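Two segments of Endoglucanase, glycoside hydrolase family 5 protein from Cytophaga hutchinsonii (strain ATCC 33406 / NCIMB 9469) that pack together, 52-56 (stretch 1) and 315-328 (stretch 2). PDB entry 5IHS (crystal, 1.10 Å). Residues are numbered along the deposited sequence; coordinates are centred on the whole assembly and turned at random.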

# COMPACT_ATOMS: atom_id res chain seq x y z
N LEU A 52 -1.81 -7.57 -7.18
CA LEU A 52 -1.61 -7.94 -5.79
C LEU A 52 -2.82 -7.50 -4.97
O LEU A 52 -3.48 -6.51 -5.30
CB LEU A 52 -0.35 -7.28 -5.24
CG LEU A 52 0.93 -7.61 -6.00
CD1 LEU A 52 2.12 -6.85 -5.42
CD2 LEU A 52 1.23 -9.12 -6.04
N ARG A 53 -3.11 -8.22 -3.90
CA ARG A 53 -4.16 -7.82 -2.97
C ARG A 53 -3.71 -8.20 -1.57
O ARG A 53 -3.18 -9.30 -1.36
CB ARG A 53 -5.50 -8.51 -3.23
CG ARG A 53 -6.04 -8.44 -4.64
CD ARG A 53 -7.27 -9.35 -4.72
NE ARG A 53 -7.88 -9.31 -6.04
CZ ARG A 53 -7.48 -10.03 -7.07
NH1 ARG A 53 -6.50 -10.92 -6.93
NH2 ARG A 53 -8.09 -9.89 -8.23
N GLY A 54 -3.93 -7.30 -0.62
CA GLY A 54 -3.54 -7.60 0.74
C GLY A 54 -4.04 -6.59 1.74
O GLY A 54 -5.11 -5.99 1.56
N MET A 55 -3.27 -6.45 2.81
CA MET A 55 -3.65 -5.65 3.96
C MET A 55 -2.57 -4.62 4.28
O MET A 55 -1.37 -4.90 4.17
CB MET A 55 -3.84 -6.51 5.20
CG MET A 55 -5.03 -7.45 5.13
SD MET A 55 -6.60 -6.62 4.87
CE MET A 55 -6.82 -5.72 6.42
N SER A 56 -3.03 -3.46 4.71
CA SER A 56 -2.17 -2.48 5.34
C SER A 56 -2.21 -2.63 6.86
O SER A 56 -3.28 -2.75 7.46
CB SER A 56 -2.59 -1.05 4.97
OG SER A 56 -1.64 -0.08 5.39
N LEU A 315 -15.37 -8.95 5.42
CA LEU A 315 -15.60 -8.65 4.02
C LEU A 315 -14.30 -8.72 3.23
O LEU A 315 -14.21 -9.35 2.17
CB LEU A 315 -16.23 -7.25 3.90
CG LEU A 315 -16.63 -6.80 2.50
CD1 LEU A 315 -17.65 -5.68 2.62
CD2 LEU A 315 -15.44 -6.32 1.68
N VAL A 316 -13.27 -8.06 3.75
CA VAL A 316 -12.00 -7.95 3.04
C VAL A 316 -11.28 -9.30 3.00
O VAL A 316 -10.72 -9.69 1.97
CB VAL A 316 -11.16 -6.86 3.72
CG1 VAL A 316 -9.73 -6.88 3.27
CG2 VAL A 316 -11.84 -5.51 3.51
N ARG A 317 -11.27 -10.01 4.14
CA ARG A 317 -10.64 -11.33 4.19
C ARG A 317 -11.33 -12.30 3.24
O ARG A 317 -10.67 -13.08 2.54
CB ARG A 317 -10.66 -11.87 5.62
CG ARG A 317 -10.09 -13.27 5.75
CD ARG A 317 -10.11 -13.72 7.22
NE ARG A 317 -9.76 -15.12 7.39
CZ ARG A 317 -10.61 -16.14 7.28
NH1 ARG A 317 -11.89 -15.94 6.98
NH2 ARG A 317 -10.17 -17.37 7.45
N ASP A 318 -12.66 -12.25 3.17
CA ASP A 318 -13.36 -13.15 2.26
C ASP A 318 -12.96 -12.86 0.81
O ASP A 318 -12.77 -13.79 0.01
CB ASP A 318 -14.87 -13.01 2.43
CG ASP A 318 -15.40 -13.67 3.71
OD1 ASP A 318 -14.65 -14.39 4.41
OD2 ASP A 318 -16.62 -13.48 3.99
N ASP A 319 -12.84 -11.57 0.44
CA ASP A 319 -12.43 -11.22 -0.92
C ASP A 319 -11.01 -11.70 -1.21
O ASP A 319 -10.74 -12.25 -2.28
CB ASP A 319 -12.57 -9.70 -1.12
CG ASP A 319 -12.03 -9.22 -2.47
OD1 ASP A 319 -12.78 -9.34 -3.47
OD2 ASP A 319 -10.87 -8.72 -2.53
N LEU A 320 -10.08 -11.52 -0.26
CA LEU A 320 -8.72 -12.02 -0.43
C LEU A 320 -8.68 -13.53 -0.63
O LEU A 320 -7.98 -14.03 -1.52
CB LEU A 320 -7.85 -11.65 0.77
CG LEU A 320 -7.53 -10.17 0.92
CD1 LEU A 320 -6.87 -9.90 2.26
CD2 LEU A 320 -6.64 -9.69 -0.19
N ARG A 321 -9.40 -14.27 0.21
CA ARG A 321 -9.37 -15.73 0.11
C ARG A 321 -9.94 -16.19 -1.22
O ARG A 321 -9.41 -17.10 -1.86
CB ARG A 321 -10.12 -16.32 1.30
CG ARG A 321 -9.31 -16.23 2.59
CD ARG A 321 -10.11 -16.51 3.86
NE ARG A 321 -10.65 -17.85 3.98
CZ ARG A 321 -9.99 -18.89 4.48
NH1 ARG A 321 -8.72 -18.78 4.87
NH2 ARG A 321 -10.60 -20.06 4.58
N LEU A 322 -11.02 -15.55 -1.67
CA LEU A 322 -11.67 -15.92 -2.91
C LEU A 322 -10.77 -15.64 -4.11
O LEU A 322 -10.67 -16.47 -5.02
CB LEU A 322 -12.95 -15.11 -3.03
CG LEU A 322 -13.72 -15.25 -4.32
CD1 LEU A 322 -14.31 -16.64 -4.39
CD2 LEU A 322 -14.81 -14.20 -4.40
N LYS A 323 -10.13 -14.48 -4.15
CA LYS A 323 -9.42 -14.06 -5.34
C LYS A 323 -7.96 -14.47 -5.35
O LYS A 323 -7.42 -14.80 -6.41
CB LYS A 323 -9.55 -12.56 -5.50
CG LYS A 323 -10.99 -12.22 -5.75
CD LYS A 323 -11.20 -10.79 -6.04
CE LYS A 323 -12.64 -10.49 -6.35
NZ LYS A 323 -12.83 -9.04 -6.17
N ASN A 324 -7.31 -14.44 -4.19
CA ASN A 324 -5.92 -14.87 -4.14
C ASN A 324 -5.76 -16.36 -3.87
O ASN A 324 -4.70 -16.92 -4.16
CB ASN A 324 -5.15 -14.11 -3.07
CG ASN A 324 -4.86 -12.67 -3.45
OD1 ASN A 324 -5.08 -12.22 -4.58
ND2 ASN A 324 -4.32 -11.94 -2.49
N GLY A 325 -6.78 -17.02 -3.32
CA GLY A 325 -6.70 -18.44 -3.08
C GLY A 325 -6.21 -19.23 -4.29
O GLY A 325 -5.32 -20.08 -4.18
N PRO A 326 -6.80 -18.97 -5.46
CA PRO A 326 -6.37 -19.71 -6.66
C PRO A 326 -4.92 -19.44 -7.07
O PRO A 326 -4.28 -20.29 -7.69
CB PRO A 326 -7.36 -19.26 -7.73
CG PRO A 326 -8.60 -18.87 -6.95
CD PRO A 326 -8.07 -18.25 -5.68
N ILE A 327 -4.40 -18.25 -6.75
CA ILE A 327 -3.00 -17.96 -7.03
C ILE A 327 -2.10 -18.84 -6.17
O ILE A 327 -1.17 -19.49 -6.67
CB ILE A 327 -2.70 -16.46 -6.82
CG1 ILE A 327 -3.60 -15.60 -7.71
CG2 ILE A 327 -1.23 -16.19 -7.14
CD1 ILE A 327 -3.49 -14.10 -7.47
N PHE A 328 -2.37 -18.90 -4.86
CA PHE A 328 -1.63 -19.82 -4.01
C PHE A 328 -1.82 -21.27 -4.47
O PHE A 328 -0.87 -22.06 -4.46
CB PHE A 328 -2.07 -19.67 -2.55
CG PHE A 328 -1.50 -18.45 -1.87
CD1 PHE A 328 -0.24 -18.47 -1.30
CD2 PHE A 328 -2.25 -17.27 -1.79
CE1 PHE A 328 0.28 -17.34 -0.67
CE2 PHE A 328 -1.74 -16.13 -1.16
CZ PHE A 328 -0.47 -16.17 -0.60

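The most unusual feature of this contact is how much of it rests on one charged residue: Arg53 gives up 126 Å² to the helix, out of 360 Å² buried on both sides together, and touches five helix residues from Asp319 to Ile327. Arg53 NH1 donates to Asn324 OD1 at 3.0 Å with an N-H...acceptor angle of 152°, a well-directed hydrogen bond. In return Asn324 ND2 donates to the backbone Arg53 O at 3.1 Å, but the angle of 133° marks this second bond as weak. An asparagine suits the position because its amide carries an acceptor and a donor on one short side chain, so it can address the guanidinium and the strand carbonyl at once.

The Arg53 side chain reaches this site by extension. Its CA-to-CB bond points toward the helix, and chi1 of -52° (m) is followed by t at chi2 and chi3. The guanidinium then presents its edge to Asn324 OD1, while Lys323 CB lies over one face, 3.6 Å from Arg53 CZ. Arg53 NE and NH2 find hydrogen bonds elsewhere in the structure, so all three guanidinium nitrogens are satisfied despite burial.

Placing a lysine beside an arginine would seem unfavourable, yet the geometry separates the charges. Lys323 starts toward the strand, but its end leads away, and NZ forms a salt bridge with Asp319 OD1 at 2.7 Å, one helical turn earlier. The part of Lys323 closest to Arg53 is therefore its aliphatic CB.

Nearer the start of the helix segment the contact becomes apolar. Leu320, in the m,t rotamer, leaves its backbone sideways and brings its end closer to the strand: CD2 lies 3.5 Å from Arg53 CB and 3.6 Å from Gly54 N, and CD1 is 4.2 Å from Met55 CG. Its branched end thus spans three consecutive strand residues, and the strand segment covers 60 Å² of Leu320. Met55 also starts sideways, and with all three chi angles in the m well it brings SD to 3.5 Å from Val316 CG1. The flexible thioether spans a place where the backbones stand farther apart, Met55 CA and Val316 CA being 8.7 Å apart, against 6.7 Å between Arg53 CA and Leu320 CA.

The segments run roughly antiparallel, at 148° between their N-to-C directions, with axes approaching to 8.8 Å. This direction explains the order of contacts: Arg53 and, two residues on, Met55 lie nearest Leu320 and then Val316, moving back along the helix.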